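Local coordinates for heme-binding protein A / AI-2 binding protein A (Helicobacter pylori SS1, PDB 6OFQ) that binds short peptides in the periplasm and probably hands them to an ABC transporter for uptake, as a peptide-binding protein of the DppA type, at residues K374-A388 with K414-A426. Numbering follows the deposited sequence.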
loop_
_atom_site.group_PDB
_atom_site.type_symbol
_atom_site.label_atom_id
_atom_site.label_comp_id
_atom_site.label_asym_id
_atom_site.label_seq_id
_atom_site.Cartn_x
_atom_site.Cartn_y
_atom_site.Cartn_z
ATOM N N LYS A 374 -12.893 29.624 -2.142
ATOM C CA LYS A 374 -13.567 28.476 -1.562
ATOM C C LYS A 374 -13.047 27.179 -2.200
ATOM O O LYS A 374 -12.798 27.121 -3.399
ATOM C CB LYS A 374 -15.081 28.586 -1.758
ATOM C CG LYS A 374 -15.608 29.834 -1.061
ATOM C CD LYS A 374 -17.118 30.052 -1.127
ATOM C CE LYS A 374 -17.375 31.184 -0.129
ATOM N NZ LYS A 374 -18.715 31.836 -0.140
ATOM N N THR A 375 -12.946 26.142 -1.373
ATOM C CA THR A 375 -12.518 24.820 -1.830
ATOM C C THR A 375 -13.087 23.719 -0.947
ATOM O O THR A 375 -13.865 24.038 -0.019
ATOM C CB THR A 375 -10.990 24.798 -1.910
ATOM O OG1 THR A 375 -10.570 23.620 -2.607
ATOM C CG2 THR A 375 -10.346 24.793 -0.546
ATOM N N THR A 376 -12.728 22.467 -1.225
ATOM C CA THR A 376 -13.297 21.328 -0.553
ATOM C C THR A 376 -12.131 20.419 -0.212
ATOM O O THR A 376 -11.129 20.386 -0.947
ATOM C CB THR A 376 -14.279 20.618 -1.467
ATOM O OG1 THR A 376 -15.405 21.486 -1.676
ATOM C CG2 THR A 376 -14.818 19.357 -0.880
ATOM N N ILE A 377 -12.187 19.778 0.935
ATOM C CA ILE A 377 -11.248 18.714 1.288
ATOM C C ILE A 377 -12.052 17.452 1.443
ATOM O O ILE A 377 -13.114 17.419 2.077
ATOM C CB ILE A 377 -10.451 19.036 2.553
ATOM C CG1 ILE A 377 -9.329 17.999 2.765
ATOM C CG2 ILE A 377 -11.278 19.128 3.818
ATOM C CD1 ILE A 377 -8.334 18.433 3.806
ATOM N N PHE A 378 -11.545 16.341 0.922
ATOM C CA PHE A 378 -12.117 15.031 1.155
ATOM C C PHE A 378 -11.381 14.391 2.313
ATOM O O PHE A 378 -10.139 14.522 2.374
ATOM C CB PHE A 378 -11.915 14.074 -0.037
ATOM C CG PHE A 378 -12.813 14.266 -1.218
ATOM C CD1 PHE A 378 -13.568 15.398 -1.364
ATOM C CD2 PHE A 378 -12.858 13.336 -2.236
ATOM C CE1 PHE A 378 -14.442 15.581 -2.429
ATOM C CE2 PHE A 378 -13.749 13.501 -3.272
ATOM C CZ PHE A 378 -14.489 14.632 -3.409
ATOM N N THR A 379 -12.124 13.706 3.178
ATOM C CA THR A 379 -11.538 12.889 4.232
ATOM C C THR A 379 -12.351 11.608 4.336
ATOM O O THR A 379 -13.417 11.488 3.721
ATOM C CB THR A 379 -11.549 13.679 5.545
ATOM O OG1 THR A 379 -10.814 12.935 6.532
ATOM C CG2 THR A 379 -12.940 13.962 6.067
ATOM N N THR A 380 -11.790 10.615 5.023
ATOM C CA THR A 380 -12.473 9.356 5.265
ATOM C C THR A 380 -13.193 9.329 6.584
ATOM O O THR A 380 -12.900 10.096 7.507
ATOM C CB THR A 380 -11.499 8.173 5.348
ATOM O OG1 THR A 380 -10.750 8.251 6.568
ATOM C CG2 THR A 380 -10.519 8.172 4.183
ATOM N N SER A 381 -14.174 8.438 6.635
ATOM C CA SER A 381 -14.957 8.315 7.870
ATOM C C SER A 381 -14.135 7.777 9.044
ATOM O O SER A 381 -14.437 8.094 10.195
ATOM C CB SER A 381 -16.170 7.402 7.644
ATOM O OG SER A 381 -15.725 6.156 7.190
ATOM N N THR A 382 -13.105 6.994 8.796
ATOM C CA THR A 382 -12.403 6.357 9.896
ATOM C C THR A 382 -11.187 7.159 10.338
ATOM O O THR A 382 -10.674 6.870 11.413
ATOM C CB THR A 382 -12.012 4.919 9.551
ATOM O OG1 THR A 382 -11.279 4.907 8.325
ATOM C CG2 THR A 382 -13.293 4.073 9.446
ATOM N N ARG A 383 -10.721 8.138 9.570
ATOM C CA ARG A 383 -9.628 9.017 10.008
ATOM C C ARG A 383 -10.113 9.760 11.242
ATOM O O ARG A 383 -11.302 9.996 11.377
ATOM C CB ARG A 383 -9.347 10.110 8.965
ATOM C CG ARG A 383 -8.374 9.694 7.877
ATOM C CD ARG A 383 -8.019 10.919 7.032
ATOM N NE ARG A 383 -7.109 11.722 7.837
ATOM C CZ ARG A 383 -5.802 11.471 7.893
ATOM N NH1 ARG A 383 -5.255 10.519 7.131
ATOM N NH2 ARG A 383 -5.062 12.191 8.717
ATOM N N ASN A 384 -9.208 10.318 12.027
ATOM C CA ASN A 384 -9.643 11.214 13.096
ATOM C C ASN A 384 -10.286 12.458 12.492
ATOM O O ASN A 384 -9.592 13.099 11.717
ATOM C CB ASN A 384 -8.376 11.580 13.842
ATOM C CG ASN A 384 -8.619 12.323 15.132
ATOM O OD1 ASN A 384 -9.620 12.990 15.319
ATOM N ND2 ASN A 384 -7.671 12.170 16.049
ATOM N N PRO A 385 -11.515 12.861 12.853
ATOM C CA PRO A 385 -12.185 14.018 12.286
ATOM C C PRO A 385 -11.418 15.331 12.533
ATOM O O PRO A 385 -11.596 16.265 11.764
ATOM C CB PRO A 385 -13.606 14.020 12.846
ATOM C CG PRO A 385 -13.610 12.975 13.893
ATOM C CD PRO A 385 -12.430 12.077 13.698
ATOM N N LYS A 386 -10.577 15.343 13.554
ATOM C CA LYS A 386 -9.730 16.474 13.902
ATOM C C LYS A 386 -8.851 16.937 12.759
ATOM O O LYS A 386 -8.513 18.118 12.658
ATOM C CB LYS A 386 -8.878 16.223 15.163
ATOM C CG LYS A 386 -9.665 16.330 16.460
ATOM C CD LYS A 386 -8.808 16.368 17.726
ATOM C CE LYS A 386 -7.982 15.097 17.885
ATOM N NZ LYS A 386 -8.241 14.360 19.154
ATOM N N GLY A 387 -8.449 16.017 11.886
ATOM C CA GLY A 387 -7.484 16.357 10.873
ATOM C C GLY A 387 -8.051 17.320 9.854
ATOM O O GLY A 387 -7.414 18.338 9.610
ATOM N N ALA A 388 -9.200 17.024 9.283
ATOM C CA ALA A 388 -9.850 17.905 8.333
ATOM C C ALA A 388 -10.199 19.223 9.010
ATOM O O ALA A 388 -10.080 20.246 8.379
ATOM C CB ALA A 388 -11.028 17.267 7.654
ATOM N N LYS A 414 -12.353 5.354 -4.653
ATOM C CA LYS A 414 -12.883 5.444 -6.019
ATOM C C LYS A 414 -12.903 6.897 -6.496
ATOM O O LYS A 414 -12.393 7.274 -7.574
ATOM C CB LYS A 414 -14.306 4.856 -6.034
ATOM C CG LYS A 414 -15.000 4.904 -7.393
ATOM C CD LYS A 414 -16.471 4.457 -7.408
ATOM C CE LYS A 414 -17.004 4.634 -8.827
ATOM N NZ LYS A 414 -16.259 3.953 -9.949
ATOM N N ARG A 415 -13.437 7.794 -5.660
ATOM C CA ARG A 415 -13.617 9.187 -6.059
ATOM C C ARG A 415 -12.274 9.896 -6.198
ATOM O O ARG A 415 -12.070 10.629 -7.156
ATOM C CB ARG A 415 -14.486 9.934 -5.075
ATOM C CG ARG A 415 -15.893 9.396 -4.998
ATOM C CD ARG A 415 -16.746 10.188 -4.033
ATOM N NE ARG A 415 -18.158 9.746 -3.998
ATOM C CZ ARG A 415 -19.080 10.122 -4.868
ATOM N NH1 ARG A 415 -18.816 10.918 -5.887
ATOM N NH2 ARG A 415 -20.332 9.673 -4.733
ATOM N N THR A 416 -11.316 9.682 -5.266
ATOM C CA THR A 416 -10.002 10.284 -5.422
ATOM C C THR A 416 -9.243 9.665 -6.621
ATOM O O THR A 416 -8.510 10.363 -7.314
ATOM C CB THR A 416 -9.157 10.169 -4.111
ATOM O OG1 THR A 416 -8.989 8.783 -3.751
ATOM C CG2 THR A 416 -9.733 11.004 -2.975
ATOM N N GLY A 417 -9.438 8.369 -6.866
ATOM C CA GLY A 417 -8.813 7.765 -8.041
ATOM C C GLY A 417 -9.205 8.397 -9.362
ATOM O O GLY A 417 -8.488 8.330 -10.340
ATOM N N LEU A 418 -10.434 8.906 -9.391
ATOM C CA LEU A 418 -11.040 9.585 -10.545
ATOM C C LEU A 418 -10.822 11.068 -10.593
ATOM O O LEU A 418 -11.386 11.770 -11.456
ATOM C CB LEU A 418 -12.510 9.229 -10.651
ATOM C CG LEU A 418 -12.811 7.775 -10.920
ATOM C CD1 LEU A 418 -14.308 7.512 -10.950
ATOM C CD2 LEU A 418 -12.175 7.319 -12.228
ATOM N N GLY A 419 -10.088 11.645 -9.622
ATOM C CA GLY A 419 -9.791 13.060 -9.622
ATOM C C GLY A 419 -10.917 13.964 -9.142
ATOM O O GLY A 419 -10.881 15.153 -9.471
ATOM N N GLU A 420 -11.875 13.432 -8.386
ATOM C CA GLU A 420 -13.011 14.243 -7.985
ATOM C C GLU A 420 -12.648 15.325 -6.979
ATOM O O GLU A 420 -13.323 16.362 -6.853
ATOM C CB GLU A 420 -14.146 13.366 -7.445
ATOM C CG GLU A 420 -14.735 12.520 -8.538
ATOM C CD GLU A 420 -15.908 11.677 -8.105
ATOM O OE1 GLU A 420 -16.440 11.888 -7.007
ATOM O OE2 GLU A 420 -16.273 10.765 -8.862
ATOM N N HIS A 421 -11.587 15.069 -6.194
ATOM C CA HIS A 421 -11.234 15.990 -5.121
ATOM C C HIS A 421 -10.515 17.214 -5.664
ATOM O O HIS A 421 -9.910 17.201 -6.742
ATOM C CB HIS A 421 -10.262 15.290 -4.169
ATOM C CG HIS A 421 -9.048 14.725 -4.816
ATOM N ND1 HIS A 421 -9.140 13.657 -5.681
ATOM C CD2 HIS A 421 -7.752 15.134 -4.824
ATOM C CE1 HIS A 421 -7.945 13.406 -6.173
ATOM N NE2 HIS A 421 -7.090 14.255 -5.660
ATOM N N GLU A 422 -10.463 18.220 -4.793
ATOM C CA GLU A 422 -9.584 19.396 -4.923
ATOM C C GLU A 422 -8.410 19.156 -3.996
ATOM O O GLU A 422 -7.255 19.193 -4.413
ATOM C CB GLU A 422 -10.334 20.703 -4.626
ATOM C CG GLU A 422 -11.433 21.056 -5.622
ATOM C CD GLU A 422 -12.084 22.339 -5.167
ATOM O OE1 GLU A 422 -11.517 23.449 -5.168
ATOM O OE2 GLU A 422 -13.230 22.199 -4.757
ATOM N N MET A 423 -8.678 19.056 -2.706
ATOM C CA MET A 423 -7.723 18.585 -1.699
ATOM C C MET A 423 -8.225 17.264 -1.088
ATOM O O MET A 423 -9.445 17.037 -0.956
ATOM C CB MET A 423 -7.593 19.629 -0.597
ATOM C CG MET A 423 -7.307 21.023 -1.119
ATOM S SD MET A 423 -6.852 22.218 0.145
ATOM C CE MET A 423 -8.195 22.012 1.258
ATOM N N ALA A 424 -7.310 16.396 -0.669
ATOM C CA ALA A 424 -7.736 15.147 -0.034
ATOM C C ALA A 424 -6.551 14.628 0.792
ATOM O O ALA A 424 -5.404 14.810 0.380
ATOM C CB ALA A 424 -8.089 14.137 -1.113
ATOM N N PHE A 425 -6.837 14.000 1.907
ATOM C CA PHE A 425 -5.774 13.258 2.595
ATOM C C PHE A 425 -5.316 12.058 1.769
ATOM O O PHE A 425 -6.136 11.404 1.118
ATOM C CB PHE A 425 -6.256 12.814 3.972
ATOM C CG PHE A 425 -6.443 13.923 4.962
ATOM C CD1 PHE A 425 -5.397 14.552 5.566
ATOM C CD2 PHE A 425 -7.677 14.423 5.206
ATOM C CE1 PHE A 425 -5.564 15.536 6.520
ATOM C CE2 PHE A 425 -7.881 15.432 6.123
ATOM C CZ PHE A 425 -6.822 16.008 6.743
ATOM N N ALA A 426 -4.008 11.803 1.832
ATOM C CA ALA A 426 -3.463 10.687 1.091
ATOM C C ALA A 426 -2.445 10.036 2.015
ATOM O O ALA A 426 -1.835 10.689 2.875
ATOM C CB ALA A 426 -2.722 11.204 -0.132
HETATM O O HOH W 1 -13.072 25.605 -5.529
HETATM O O HOH W 2 -15.066 23.461 -3.533
#
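F425 carries one end of this contact. The guanidinium of R383 lies flat over one face of its ring, with planes 4° apart and R383 CZ 4.1 Å from the ring centroid, a cation-pi stack. A bend at chi3 (75°) folds the R383 chain so that NE sits above CG of F425. I377 CD1 packs against F425 CE2 at 3.8 Å, while A388 N comes to the ring edge.

F378 and A424 point to the sheet face opposite I377 and M423. H421 CB sits over the F378 ring, 4.0 Å from the centroid, a CH-pi contact. R415 CB meets the ring at its edge. The ring of Y407 also meets F378.

Between these groups, strands 374-380 and 423-426 run parallel. M423 N donates to T376 O, and F378 N to M423 O at 2.9 Å. F425 N to F378 O is weak. M423 CE packs against I377 CB.

At the start of the strands, T375 OG1 donates to E422 OE1 at 2.7 Å, from above the carboxylate plane. One water joins the same oxygen to K374 O. A second water links E422 OE2 to T376 OG1.

Farther out, R415 NH1 and E420 OE1 form a salt bridge of 2.8 Å. E420 OE1 uses its syn lone pair, with the bond close to the guanidinium plane. The bridge spans the Schellman turn at G419. Strand 400-407 pairs with the other edge of 374-380, giving parallel beta-alpha-beta connections through helices 386-396 and 409-417.

The contact thus joins parallel backbone pairing to a guanidinium stacked on one face of F425. The direct and water-mediated bonds to E422 probably favour its ionised form.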